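PDB 5U5N: HTPA Reductase from Selaginella moellendorffii, which catalyses the NAD(P)H-dependent reduction of 4-hydroxy-tetrahydrodipicolinate (HTPA) to tetrahydrodipicolinate, a step of lysine biosynthesis by the diaminopimelate pathway. Local coordinates for the nicotinamide-adenine-dinucleotide site. Coordinates in Å, arbitrary orientation; residue numbers count along the deposited sequence, not the author numbering.

The nicotinamide-adenine-dinucleotide site. Residues 11, 13-17, 36-39, 41, 58, 80-82, 85, 89, 103-105, 127-129, 243. With NAD (nicotinamide-adenine-dinucleotide), chain B.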
# COMPACT_ATOMS: atom_id res chain seq x y z
N ASP A 11 20.03 26.91 -3.17
CA ASP A 11 20.00 28.37 -3.17
C ASP A 11 18.70 28.77 -2.50
O ASP A 11 17.65 28.42 -3.00
CB ASP A 11 20.00 28.80 -4.65
CG ASP A 11 19.89 30.31 -4.87
OD1 ASP A 11 19.80 31.12 -3.92
OD2 ASP A 11 19.89 30.71 -6.06
N THR A 13 17.16 31.44 -2.68
CA THR A 13 16.38 32.28 -3.59
C THR A 13 15.70 31.54 -4.71
O THR A 13 14.85 32.10 -5.36
CB THR A 13 17.27 33.38 -4.26
OG1 THR A 13 18.24 32.79 -5.14
CG2 THR A 13 17.98 34.18 -3.21
N GLY A 14 16.11 30.30 -4.98
CA GLY A 14 15.37 29.44 -5.90
C GLY A 14 14.01 29.04 -5.32
O GLY A 14 13.77 29.25 -4.14
N LYS A 15 13.12 28.49 -6.13
CA LYS A 15 11.74 28.25 -5.67
C LYS A 15 11.65 27.17 -4.61
O LYS A 15 11.04 27.38 -3.59
CB LYS A 15 10.81 27.90 -6.82
CG LYS A 15 10.89 28.86 -7.98
CD LYS A 15 9.54 29.31 -8.45
CE LYS A 15 9.67 29.83 -9.86
NZ LYS A 15 9.61 28.67 -10.81
N VAL A 16 12.29 26.03 -4.86
CA VAL A 16 12.29 24.89 -3.92
C VAL A 16 13.22 25.16 -2.75
O VAL A 16 12.89 24.81 -1.61
CB VAL A 16 12.70 23.56 -4.61
CG1 VAL A 16 12.75 22.39 -3.63
CG2 VAL A 16 11.71 23.22 -5.73
N GLY A 17 14.39 25.74 -3.05
CA GLY A 17 15.34 26.17 -2.03
C GLY A 17 14.73 27.11 -0.99
O GLY A 17 14.87 26.85 0.19
N LEU A 36 24.41 30.35 -1.14
CA LEU A 36 25.13 30.51 -2.40
C LEU A 36 24.09 30.49 -3.50
O LEU A 36 23.18 29.63 -3.49
CB LEU A 36 26.15 29.39 -2.56
CG LEU A 36 27.34 29.54 -1.62
CD1 LEU A 36 28.17 28.29 -1.53
CD2 LEU A 36 28.25 30.68 -2.10
N THR A 37 24.18 31.46 -4.40
CA THR A 37 23.25 31.57 -5.52
C THR A 37 24.06 31.33 -6.78
O THR A 37 25.29 31.15 -6.71
CB THR A 37 22.44 32.90 -5.51
OG1 THR A 37 21.43 32.86 -6.52
CG2 THR A 37 23.33 34.14 -5.73
N GLY A 38 23.37 31.27 -7.92
CA GLY A 38 23.98 30.73 -9.14
C GLY A 38 24.77 31.73 -9.93
O GLY A 38 24.70 32.93 -9.64
N PRO A 39 25.50 31.25 -10.95
CA PRO A 39 26.35 32.19 -11.69
C PRO A 39 25.40 33.15 -12.41
O PRO A 39 24.29 32.75 -12.81
CB PRO A 39 27.13 31.29 -12.64
CG PRO A 39 26.25 30.07 -12.84
CD PRO A 39 25.33 29.97 -11.66
N ARG A 41 23.71 35.51 -10.86
CA ARG A 41 22.86 36.15 -9.86
C ARG A 41 23.74 36.97 -8.91
O ARG A 41 24.86 36.56 -8.58
CB ARG A 41 22.07 35.11 -9.08
CG ARG A 41 21.18 34.18 -9.90
CD ARG A 41 19.94 34.84 -10.47
NE ARG A 41 19.17 35.65 -9.50
CZ ARG A 41 18.19 36.50 -9.82
NH1 ARG A 41 17.78 36.67 -11.07
NH2 ARG A 41 17.61 37.20 -8.88
N VAL A 58 28.29 32.61 -6.25
CA VAL A 58 28.98 31.32 -6.21
C VAL A 58 30.49 31.44 -6.43
O VAL A 58 31.24 30.59 -5.98
CB VAL A 58 28.36 30.28 -7.19
CG1 VAL A 58 28.66 30.62 -8.65
CG2 VAL A 58 28.82 28.88 -6.80
N TYR A 80 19.47 22.58 -3.57
CA TYR A 80 18.48 22.70 -4.63
C TYR A 80 18.90 23.85 -5.54
O TYR A 80 18.49 25.02 -5.35
CB TYR A 80 17.09 22.98 -4.08
CG TYR A 80 16.41 21.77 -3.51
CD1 TYR A 80 15.65 20.92 -4.32
CD2 TYR A 80 16.49 21.49 -2.15
CE1 TYR A 80 14.98 19.81 -3.80
CE2 TYR A 80 15.82 20.37 -1.61
CZ TYR A 80 15.07 19.54 -2.43
OH TYR A 80 14.43 18.43 -1.88
N THR A 81 19.70 23.49 -6.54
CA THR A 81 20.24 24.39 -7.52
C THR A 81 19.71 24.06 -8.90
O THR A 81 18.55 24.26 -9.16
CB THR A 81 21.79 24.41 -7.43
OG1 THR A 81 22.30 23.07 -7.58
CG2 THR A 81 22.23 24.96 -6.10
N LEU A 82 20.54 23.61 -9.82
CA LEU A 82 20.15 23.49 -11.21
C LEU A 82 20.95 22.33 -11.72
O LEU A 82 22.08 22.11 -11.25
CB LEU A 82 20.50 24.76 -12.02
CG LEU A 82 19.68 26.06 -11.90
CD1 LEU A 82 20.23 27.17 -12.77
CD2 LEU A 82 18.24 25.77 -12.28
N ALA A 85 24.69 22.76 -12.20
CA ALA A 85 25.56 22.84 -11.02
C ALA A 85 25.72 21.55 -10.23
O ALA A 85 26.60 21.49 -9.36
CB ALA A 85 25.06 23.92 -10.09
N ASN A 89 28.85 21.26 -7.68
CA ASN A 89 28.49 21.49 -6.26
C ASN A 89 28.84 20.26 -5.42
O ASN A 89 29.42 20.40 -4.36
CB ASN A 89 27.00 21.84 -6.09
CG ASN A 89 26.65 23.21 -6.61
OD1 ASN A 89 27.50 23.92 -7.14
ND2 ASN A 89 25.40 23.60 -6.47
N GLY A 103 18.94 17.46 -3.45
CA GLY A 103 17.60 17.30 -4.01
C GLY A 103 17.50 17.70 -5.49
O GLY A 103 16.49 17.48 -6.13
N THR A 104 18.56 18.29 -6.03
CA THR A 104 18.56 18.79 -7.39
C THR A 104 18.57 17.60 -8.35
O THR A 104 19.33 16.66 -8.16
CB THR A 104 19.83 19.64 -7.64
OG1 THR A 104 19.96 20.62 -6.61
CG2 THR A 104 19.80 20.33 -9.02
N THR A 105 17.74 17.64 -9.37
CA THR A 105 17.68 16.57 -10.36
C THR A 105 18.64 16.89 -11.51
O THR A 105 19.21 17.98 -11.56
CB THR A 105 16.26 16.41 -10.91
OG1 THR A 105 15.87 17.61 -11.57
CG2 THR A 105 15.27 16.09 -9.80
N PRO A 127 16.64 12.02 -5.82
CA PRO A 127 15.93 12.85 -6.78
C PRO A 127 14.40 12.92 -6.59
O PRO A 127 13.75 13.69 -7.30
CB PRO A 127 16.31 12.21 -8.11
CG PRO A 127 16.49 10.77 -7.78
CD PRO A 127 17.00 10.71 -6.39
N GLN A 128 13.84 12.13 -5.68
CA GLN A 128 12.43 12.30 -5.22
C GLN A 128 12.44 12.38 -3.68
O GLN A 128 12.72 11.40 -3.02
CB GLN A 128 11.56 11.16 -5.76
CG GLN A 128 10.19 10.94 -5.11
CD GLN A 128 9.20 12.03 -5.35
OE1 GLN A 128 9.11 12.99 -4.60
NE2 GLN A 128 8.40 11.86 -6.38
N MET A 129 12.13 13.56 -3.15
CA MET A 129 12.19 13.85 -1.71
C MET A 129 10.81 13.92 -1.08
O MET A 129 10.71 14.11 0.14
CB MET A 129 12.94 15.18 -1.45
CG MET A 129 14.37 15.11 -1.91
SD MET A 129 15.44 14.24 -0.76
CE MET A 129 15.72 15.56 0.41
N TYR A 243 8.07 18.22 -0.74
CA TYR A 243 9.53 18.15 -0.99
C TYR A 243 10.26 18.88 0.15
O TYR A 243 11.23 18.36 0.68
CB TYR A 243 9.91 18.68 -2.40
CG TYR A 243 8.97 18.14 -3.48
CD1 TYR A 243 8.95 16.79 -3.79
CD2 TYR A 243 8.08 18.98 -4.16
CE1 TYR A 243 8.08 16.28 -4.75
CE2 TYR A 243 7.19 18.47 -5.10
CZ TYR A 243 7.19 17.13 -5.39
OH TYR A 243 6.28 16.60 -6.29
PA NAD B . 14.93 27.52 -9.55
O1A NAD B . 15.31 27.79 -11.00
O2A NAD B . 13.73 28.19 -8.91
O5B NAD B . 16.17 27.82 -8.60
C5B NAD B . 17.42 27.18 -8.73
C4B NAD B . 18.45 28.16 -8.20
O4B NAD B . 19.76 27.58 -8.18
C3B NAD B . 18.54 29.45 -9.02
O3B NAD B . 17.98 30.53 -8.26
C2B NAD B . 20.03 29.60 -9.37
O2B NAD B . 20.47 30.98 -9.32
C1B NAD B . 20.71 28.64 -8.36
N9A NAD B . 22.04 28.08 -8.71
C8A NAD B . 22.47 27.68 -9.93
N7A NAD B . 23.73 27.21 -9.86
C5A NAD B . 24.13 27.29 -8.57
C6A NAD B . 25.36 26.97 -7.82
N6A NAD B . 26.44 26.45 -8.43
N1A NAD B . 25.38 27.21 -6.48
C2A NAD B . 24.32 27.74 -5.84
N3A NAD B . 23.17 28.06 -6.48
C4A NAD B . 23.01 27.86 -7.82
O3 NAD B . 14.84 25.92 -9.40
PN NAD B . 13.81 25.16 -8.40
O1N NAD B . 12.44 25.40 -8.98
O2N NAD B . 14.11 25.55 -6.97
O5D NAD B . 14.33 23.64 -8.61
C5D NAD B . 15.68 23.32 -8.28
C4D NAD B . 16.04 21.88 -8.61
O4D NAD B . 15.39 21.01 -7.68
C3D NAD B . 15.63 21.43 -10.02
O3D NAD B . 16.65 20.63 -10.64
C2D NAD B . 14.38 20.60 -9.77
O2D NAD B . 14.19 19.55 -10.72
C1D NAD B . 14.66 20.01 -8.40
N1N NAD B . 13.48 19.52 -7.66
C2N NAD B . 13.63 18.33 -7.04
C3N NAD B . 12.60 17.75 -6.29
C7N NAD B . 12.80 16.40 -5.63
O7N NAD B . 11.81 15.71 -5.42
N7N NAD B . 14.01 15.94 -5.29
C4N NAD B . 11.40 18.45 -6.20
C5N NAD B . 11.25 19.68 -6.83
C6N NAD B . 12.32 20.20 -7.57
O HOH W 1 16.18 26.14 -5.33
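NAD, the dinucleotide cofactor of this DapB-family reductase, lies extended across the Rossmann-type domain, its diphosphate at the N-terminal end of helix 15-27. Gly14 brings no side chain to the turn, so its CA can sit close to O5B, the ester oxygen linking the adenosine ribose to its phosphate, and the first helical amides face the phosphates. Lys15 N gives a nearly straight hydrogen bond (165° at H) to NAD O2A. Val16 N donates to NAD O2N of the nicotinamide-side phosphate at 2.8 Å; the helix end would be expected to favour the negative charge. A water joins O2N to Gly17 N and Tyr80 O.

Asp11 can be followed outward. Asp11 CB packs near NAD C1B at 3.8 Å; CG, anti to the backbone N (chi1 177°), faces O3B and C1B of the adenosine ribose. OD1 turns back to the protein and accepts from Thr13 N and OG1. Asp11 OD2 takes the ribose 3'-hydroxyl NAD O3B at 2.9 Å, and also accepts from Thr37 OG1. These donors approach from above the carboxylate plane, and the two threonines fix its rotation. An alanine here, lacking both carboxylate oxygens that the threonine hydroxyls and O3B bond to, would probably loosen the adenosine ribose.

Adenine is sandwiched between small groups: Gly38 CA lies over one face, and Thr81 CG2 over the other. Leu82, branched and apolar, suits the base's rim, where CD1 meets C8A.

At the nicotinamide ribose, Thr105 OG1, in the crowded position between backbone N and carbonyl carbon (chi1 62°), reaches NAD O2D at 2.7 Å and also bonds O3D; a hydroxyl, able to give and take bonds, suits this diol. The carboxamide is read by backbone: N7N donates to a lone pair of Gly103 O, and NAD O7N accepts from Met129 N at 3.1 Å. Tyr80 and Tyr243 offer flat aromatic surfaces to the pyridine ring, edge-to-face; Tyr80 turns CE1 towards C2N, whereas Tyr243 presents a face to C4N, the hydride-carrying carbon.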